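Local coordinates for protein flagellin B1 (Methanocaldococcus jannaschii DSM 2661, PDB 5YA6) that probably polymerises into the archaellum, the rotating filament that propels archaeal cells, and carries a calcium ion in its beta-rich globular part, at residues T67-T70 with A71-G74; L120-A124 with N125-N129; A158-Q162 with T163-L167. All blocks are in the same frame, centred on the assembly; numbering follows the deposited sequence.

Interaction 1. Residues T67-T70 with A71-G74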
loop_
_atom_site.group_PDB
_atom_site.type_symbol
_atom_site.label_atom_id
_atom_site.label_comp_id
_atom_site.label_asym_id
_atom_site.label_seq_id
_atom_site.Cartn_x
_atom_site.Cartn_y
_atom_site.Cartn_z
ATOM N N THR B 67 -10.957 -2.605 -20.139
ATOM C CA THR B 67 -12.006 -1.879 -20.863
ATOM C C THR B 67 -12.890 -1.069 -19.882
ATOM O O THR B 67 -12.638 -1.093 -18.616
ATOM C CB THR B 67 -12.859 -2.826 -21.746
ATOM O OG1 THR B 67 -13.692 -2.041 -22.601
ATOM C CG2 THR B 67 -13.717 -3.761 -20.826
ATOM N N VAL B 68 -13.924 -0.411 -20.377
ATOM C CA VAL B 68 -14.867 0.344 -19.597
ATOM C C VAL B 68 -16.303 -0.124 -19.948
ATOM O O VAL B 68 -16.561 -0.529 -21.104
ATOM C CB VAL B 68 -14.694 1.882 -19.793
ATOM C CG1 VAL B 68 -14.744 2.275 -21.267
ATOM C CG2 VAL B 68 -15.725 2.678 -19.009
ATOM N N THR B 69 -17.188 -0.082 -18.973
ATOM C CA THR B 69 -18.611 -0.495 -19.172
ATOM C C THR B 69 -19.520 0.450 -18.452
ATOM O O THR B 69 -19.215 0.958 -17.364
ATOM C CB THR B 69 -18.910 -1.913 -18.681
ATOM O OG1 THR B 69 -20.322 -2.177 -18.853
ATOM C CG2 THR B 69 -18.548 -2.107 -17.188
ATOM N N THR B 70 -20.685 0.746 -19.079
ATOM C CA THR B 70 -21.691 1.539 -18.441
ATOM C C THR B 70 -22.807 0.661 -17.810
ATOM O O THR B 70 -23.724 1.176 -17.245
ATOM C CB THR B 70 -22.398 2.390 -19.455
ATOM O OG1 THR B 70 -22.682 1.540 -20.574
ATOM C CG2 THR B 70 -21.496 3.603 -19.969
ATOM N N ALA B 71 -22.630 -0.626 -17.859
ATOM C CA ALA B 71 -23.568 -1.570 -17.213
ATOM C C ALA B 71 -23.697 -1.422 -15.693
ATOM O O ALA B 71 -24.690 -1.884 -15.103
ATOM C CB ALA B 71 -23.153 -3.005 -17.555
ATOM N N THR B 72 -22.651 -0.893 -15.019
ATOM C CA THR B 72 -22.692 -0.605 -13.610
ATOM C C THR B 72 -23.513 0.612 -13.233
ATOM O O THR B 72 -23.733 0.901 -12.025
ATOM C CB THR B 72 -21.208 -0.394 -13.137
ATOM O OG1 THR B 72 -20.532 0.548 -14.039
ATOM C CG2 THR B 72 -20.417 -1.712 -13.194
ATOM N N LEU B 73 -23.904 1.410 -14.227
ATOM C CA LEU B 73 -24.548 2.687 -13.947
ATOM C C LEU B 73 -25.943 2.491 -13.307
ATOM O O LEU B 73 -26.786 1.780 -13.872
ATOM C CB LEU B 73 -24.620 3.482 -15.259
ATOM C CG LEU B 73 -25.022 4.936 -15.202
ATOM C CD1 LEU B 73 -24.106 5.713 -14.290
ATOM C CD2 LEU B 73 -24.954 5.509 -16.616
ATOM N N GLY B 74 -26.106 3.040 -12.097
ATOM C CA GLY B 74 -27.378 3.023 -11.339
ATOM C C GLY B 74 -27.677 1.678 -10.686
ATOM O O GLY B 74 -28.786 1.460 -10.196
#
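Thr69 and Thr70 meet Ala71, Thr72 and Leu73 in a local turn contact at the surface, where strand 59-69 ends and the chain enters the loop leading to strand 94-99. The evidence is two successive hydrogen bonds. The first runs from side chain to backbone: Ala71 N donates to Thr69 OG1 over 3.0 Å. At 161° its N-H points nearly straight at the hydroxyl oxygen. The first torsion of the threonine, chi1 177°, turns OG1 away from its own N and sets it beside the carbonyl carbon, where the Ala71 N-H can point at it. The methyl of Ala71 then lies close beside the same oxygen, with CB 3.2 Å from Thr69 OG1.

The second bond is between backbones. Leu73 N donates to Thr70 O at 3.0 Å, reaching the oxygen from above the carbonyl plane, 55° out of it. Leu73 CB follows its amide to the same acceptor and sits 3.2 Å from Thr70 O. Ala71 and Thr72 occupy the two central positions, both with helical backbone angles.

Thr72 is the buried residue of the turn, its side chain touching Ile84. Its OG1 is 3.6 Å from Thr69 O, but its polar partner is Val99 O, to which it is hydrogen-bonded, so the corner is tied to the neighbouring parallel strand 94-99. Backbone bonds of Thr69 with Val97 and Val99 hold the strand end to that same neighbour, and the side chains of Thr70 and Leu73 also rest on Val99. The combination is an ST turn, Thr69 OG1 accepting from the amide two residues on, running into a type I beta turn from Thr70 to Leu73.

Interaction 2. Residues L120-A124 with N125-N129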
loop_
_atom_site.group_PDB
_atom_site.type_symbol
_atom_site.label_atom_id
_atom_site.label_comp_id
_atom_site.label_asym_id
_atom_site.label_seq_id
_atom_site.Cartn_x
_atom_site.Cartn_y
_atom_site.Cartn_z
ATOM N N LEU B 120 -13.270 0.385 -10.125
ATOM C CA LEU B 120 -12.311 -0.552 -10.721
ATOM C C LEU B 120 -12.784 -1.894 -10.257
ATOM O O LEU B 120 -12.792 -2.192 -9.071
ATOM C CB LEU B 120 -10.878 -0.257 -10.243
ATOM C CG LEU B 120 -10.490 1.222 -10.319
ATOM C CD1 LEU B 120 -9.044 1.325 -9.818
ATOM C CD2 LEU B 120 -10.603 1.820 -11.728
ATOM N N LEU B 121 -13.122 -2.729 -11.215
ATOM C CA LEU B 121 -13.541 -4.084 -10.956
ATOM C C LEU B 121 -12.303 -5.009 -11.058
ATOM O O LEU B 121 -11.660 -5.144 -12.103
ATOM C CB LEU B 121 -14.655 -4.462 -11.985
ATOM C CG LEU B 121 -15.858 -3.510 -12.071
ATOM C CD1 LEU B 121 -16.746 -3.970 -13.239
ATOM C CD2 LEU B 121 -16.602 -3.411 -10.747
ATOM N N VAL B 122 -12.016 -5.701 -9.956
ATOM C CA VAL B 122 -10.856 -6.588 -9.821
ATOM C C VAL B 122 -11.268 -7.994 -9.385
ATOM O O VAL B 122 -12.027 -8.126 -8.418
ATOM C CB VAL B 122 -9.832 -6.008 -8.788
ATOM C CG1 VAL B 122 -8.616 -6.927 -8.626
ATOM C CG2 VAL B 122 -9.387 -4.629 -9.242
ATOM N N ASN B 123 -10.858 -9.031 -10.137
ATOM C CA ASN B 123 -11.099 -10.377 -9.715
ATOM C C ASN B 123 -9.960 -10.795 -8.875
ATOM O O ASN B 123 -8.874 -11.170 -9.369
ATOM C CB ASN B 123 -11.271 -11.399 -10.851
ATOM C CG ASN B 123 -11.807 -12.720 -10.298
ATOM O OD1 ASN B 123 -11.172 -13.346 -9.489
ATOM N ND2 ASN B 123 -13.041 -13.079 -10.654
ATOM N N ALA B 124 -10.135 -10.643 -7.566
ATOM C CA ALA B 124 -9.048 -10.990 -6.629
ATOM C C ALA B 124 -8.668 -12.452 -6.659
ATOM O O ALA B 124 -7.501 -12.775 -6.478
ATOM C CB ALA B 124 -9.462 -10.614 -5.211
ATOM N N ASN B 125 -9.648 -13.350 -6.864
ATOM C CA ASN B 125 -9.394 -14.763 -6.997
ATOM C C ASN B 125 -8.399 -15.023 -8.143
ATOM O O ASN B 125 -7.469 -15.820 -8.000
ATOM C CB ASN B 125 -10.745 -15.480 -7.196
ATOM C CG ASN B 125 -10.661 -16.955 -7.157
ATOM O OD1 ASN B 125 -10.156 -17.561 -6.214
ATOM N ND2 ASN B 125 -11.201 -17.589 -8.201
ATOM N N ALA B 126 -8.542 -14.289 -9.229
ATOM C CA ALA B 126 -7.680 -14.449 -10.362
ATOM C C ALA B 126 -6.320 -13.760 -10.159
ATOM O O ALA B 126 -5.245 -14.314 -10.476
ATOM C CB ALA B 126 -8.383 -13.998 -11.625
ATOM N N VAL B 127 -6.304 -12.590 -9.528
ATOM C CA VAL B 127 -5.025 -11.880 -9.284
ATOM C C VAL B 127 -4.139 -12.576 -8.238
ATOM O O VAL B 127 -2.935 -12.737 -8.432
ATOM C CB VAL B 127 -5.297 -10.396 -8.873
ATOM C CG1 VAL B 127 -4.011 -9.653 -8.577
ATOM C CG2 VAL B 127 -6.034 -9.654 -9.997
ATOM N N PHE B 128 -4.757 -13.017 -7.171
ATOM C CA PHE B 128 -4.031 -13.549 -6.035
ATOM C C PHE B 128 -3.996 -15.057 -6.014
ATOM O O PHE B 128 -3.371 -15.611 -5.130
ATOM C CB PHE B 128 -4.659 -13.002 -4.720
ATOM C CG PHE B 128 -4.717 -11.474 -4.630
ATOM C CD1 PHE B 128 -3.665 -10.674 -5.020
ATOM C CD2 PHE B 128 -5.858 -10.843 -4.169
ATOM C CE1 PHE B 128 -3.724 -9.281 -4.909
ATOM C CE2 PHE B 128 -5.912 -9.470 -4.059
ATOM C CZ PHE B 128 -4.848 -8.679 -4.450
ATOM N N ASN B 129 -4.729 -15.688 -6.938
ATOM C CA ASN B 129 -4.876 -17.128 -7.075
ATOM C C ASN B 129 -5.594 -17.802 -5.925
ATOM O O ASN B 129 -5.491 -18.985 -5.730
ATOM C CB ASN B 129 -3.495 -17.764 -7.364
ATOM C CG ASN B 129 -3.086 -17.526 -8.788
ATOM O OD1 ASN B 129 -2.274 -16.652 -9.061
ATOM N ND2 ASN B 129 -3.718 -18.237 -9.695
#
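Asn123 receives the amides of Ala126 and Val127, closing the start of the short helix that follows strand 117-123. Its side-chain oxygen does the capping: Ala126 N donates to Asn123 OD1 over 2.8 Å, at 144° and tilted 32° from the carbonyl plane. CG is anti to the backbone N, chi1 -168°, which carries the amide group forward over the first helical turn. The backbone oxygen is used as well. Val127 N lies 2.9 Å from Asn123 O, in the carbonyl plane, while Ala126 N adds only a weak bond to that oxygen at 3.1 Å. One residue on, Phe128 N finds Ala124 O at 2.8 Å, and Asn125 has its own backbone bond with Asp30 of strand 28-38. With an alanine in place of Asn123, OD1 is gone, and the amide of Ala126 would probably be left with only its weak bond to the backbone oxygen, the helix start less firmly held.

Apolar contacts close the same turn from the inner side. Val122 CG1 meets Val127 CG2 at 4.0 Å, the two side chains crossing obliquely, and both touch Leu63. Ala124 CB touches the Phe128 ring at CD2, 3.8 Å away, and that ring also meets Tyr56 and, edge to face, His61. Asparagine at the N-cap, flanked by a hydrophobic contact between the residue before it and the fourth helical residue, is the N-cap with hydrophobic staple.

Interaction 3. Residues A158-Q162 with T163-L167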
loop_
_atom_site.group_PDB
_atom_site.type_symbol
_atom_site.label_atom_id
_atom_site.label_comp_id
_atom_site.label_asym_id
_atom_site.label_seq_id
_atom_site.Cartn_x
_atom_site.Cartn_y
_atom_site.Cartn_z
ATOM N N ALA B 158 -12.424 -9.811 10.367
ATOM C CA ALA B 158 -12.152 -11.113 10.916
ATOM C C ALA B 158 -13.306 -12.131 10.705
ATOM O O ALA B 158 -13.130 -13.309 10.948
ATOM C CB ALA B 158 -11.846 -10.943 12.416
ATOM N N ALA B 159 -14.451 -11.637 10.264
ATOM C CA ALA B 159 -15.590 -12.503 9.865
ATOM C C ALA B 159 -16.289 -11.893 8.681
ATOM O O ALA B 159 -16.530 -10.639 8.601
ATOM C CB ALA B 159 -16.552 -12.679 11.019
ATOM N N TYR B 160 -16.604 -12.776 7.715
ATOM C CA TYR B 160 -17.401 -12.367 6.596
ATOM C C TYR B 160 -18.853 -12.800 6.844
ATOM O O TYR B 160 -19.106 -14.028 6.881
ATOM C CB TYR B 160 -16.891 -12.995 5.306
ATOM C CG TYR B 160 -15.436 -12.616 4.917
ATOM C CD1 TYR B 160 -14.989 -11.315 5.015
ATOM C CD2 TYR B 160 -14.559 -13.552 4.492
ATOM C CE1 TYR B 160 -13.699 -10.969 4.636
ATOM C CE2 TYR B 160 -13.245 -13.232 4.128
ATOM C CZ TYR B 160 -12.822 -11.941 4.214
ATOM O OH TYR B 160 -11.573 -11.541 3.820
ATOM N N THR B 161 -19.728 -11.810 7.035
ATOM C CA THR B 161 -21.128 -12.000 7.475
ATOM C C THR B 161 -22.192 -11.795 6.425
ATOM O O THR B 161 -23.364 -12.130 6.708
ATOM C CB THR B 161 -21.467 -11.007 8.599
ATOM O OG1 THR B 161 -21.536 -9.688 8.046
ATOM C CG2 THR B 161 -20.422 -11.032 9.645
ATOM N N GLN B 162 -21.853 -11.211 5.269
ATOM C CA GLN B 162 -22.760 -11.052 4.147
ATOM C C GLN B 162 -21.986 -11.063 2.872
ATOM O O GLN B 162 -20.715 -11.093 2.885
ATOM C CB GLN B 162 -23.569 -9.753 4.302
ATOM C CG GLN B 162 -22.733 -8.493 4.248
ATOM C CD GLN B 162 -23.083 -7.454 5.296
ATOM O OE1 GLN B 162 -23.287 -7.770 6.489
ATOM N NE2 GLN B 162 -23.116 -6.190 4.868
ATOM N N THR B 163 -22.692 -11.008 1.764
ATOM C CA THR B 163 -22.071 -11.155 0.468
ATOM C C THR B 163 -21.310 -9.881 0.013
ATOM O O THR B 163 -20.277 -10.004 -0.682
ATOM C CB THR B 163 -23.113 -11.545 -0.612
ATOM O OG1 THR B 163 -23.858 -12.670 -0.139
ATOM C CG2 THR B 163 -22.479 -11.998 -1.812
ATOM N N VAL B 164 -21.798 -8.671 0.358
ATOM C CA VAL B 164 -21.137 -7.466 -0.011
ATOM C C VAL B 164 -20.587 -6.784 1.237
ATOM O O VAL B 164 -21.325 -6.518 2.164
ATOM C CB VAL B 164 -22.040 -6.590 -0.862
ATOM C CG1 VAL B 164 -21.414 -5.218 -1.094
ATOM C CG2 VAL B 164 -22.346 -7.335 -2.154
ATOM N N ILE B 165 -19.255 -6.588 1.270
ATOM C CA ILE B 165 -18.565 -6.201 2.493
ATOM C C ILE B 165 -17.917 -4.835 2.233
ATOM O O ILE B 165 -17.191 -4.685 1.277
ATOM C CB ILE B 165 -17.429 -7.192 2.817
ATOM C CG1 ILE B 165 -17.960 -8.658 2.929
ATOM C CG2 ILE B 165 -16.597 -6.752 4.040
ATOM C CD1 ILE B 165 -18.377 -9.038 4.268
ATOM N N GLU B 166 -18.127 -3.887 3.147
ATOM C CA GLU B 166 -17.470 -2.602 3.027
ATOM C C GLU B 166 -16.066 -2.766 3.600
ATOM O O GLU B 166 -15.896 -3.019 4.776
ATOM C CB GLU B 166 -18.199 -1.480 3.815
ATOM C CG GLU B 166 -17.716 -0.099 3.351
ATOM C CD GLU B 166 -18.466 1.069 3.990
ATOM O OE1 GLU B 166 -18.551 2.116 3.314
ATOM O OE2 GLU B 166 -18.943 0.973 5.145
ATOM N N LEU B 167 -15.050 -2.575 2.754
ATOM C CA LEU B 167 -13.656 -2.797 3.172
ATOM C C LEU B 167 -12.904 -1.530 3.530
ATOM O O LEU B 167 -12.122 -1.501 4.478
ATOM C CB LEU B 167 -12.933 -3.533 2.040
ATOM C CG LEU B 167 -13.456 -4.946 1.800
ATOM C CD1 LEU B 167 -12.760 -5.501 0.562
ATOM C CD2 LEU B 167 -13.201 -5.796 3.041
#
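The entry of a surface loop into strand 164-168, an outermost strand of the sheet within this chain, is where Gln162 reaches Val164 and Tyr160 meets Ile165. With CG between its backbone N and carbonyl carbon (chi1 65°) and a bend at chi2, Gln162 brings its amide beside the next residues: NE2 donates to Val164 O over 3.3 Å. The donor stands nearly along the C=O axis, at 172°, but the N-H is well off straight (139°), so the bond is long and bent. The aliphatic part of the chain lies against the same oxygen, CG being 3.2 Å from Val164 O. The other end of the amide is held too, since Thr161 OG1 donates to Gln162 OE1 at 3.0 Å, fixing which way the flat group is turned.

Ile165 CD1 lies against the loop, 3.4 Å from Gln162 O and 4.1 Å from Tyr160 CD1; the Tyr160 and Ile165 side chains cross at about a right angle. The contact buries Gln162 N and O, for which the model offers no partner. Tyr160 OH is bonded to Ile132 O. Backbone bonds of Thr163 with Tyr22 and Ile165 with Gly20 show the antiparallel pairing of an edge strand of this chain's sheet, fed by a loop.

In the fold
All three contacts mark places where the chain enters or leaves the same mixed sheet, and they follow one another in sequence. Interactions 1 and 2 have centres 18 Å apart, but their nearest atoms come within about 4 Å without touching. Strand 94-99 lies between strands 59-69 and 117-123 and so links them. Interaction 3 is on an outer strand, its centre 17 Å from that of interaction 2 and 24 Å from that of interaction 1. The calcium ion, held by Asp102, Asp104, Ser106, Asn113 and Asp116, is about 10 Å from the side chain of Leu73 in interaction 1; strand 117-123, which runs into interaction 2, starts directly after Asp116.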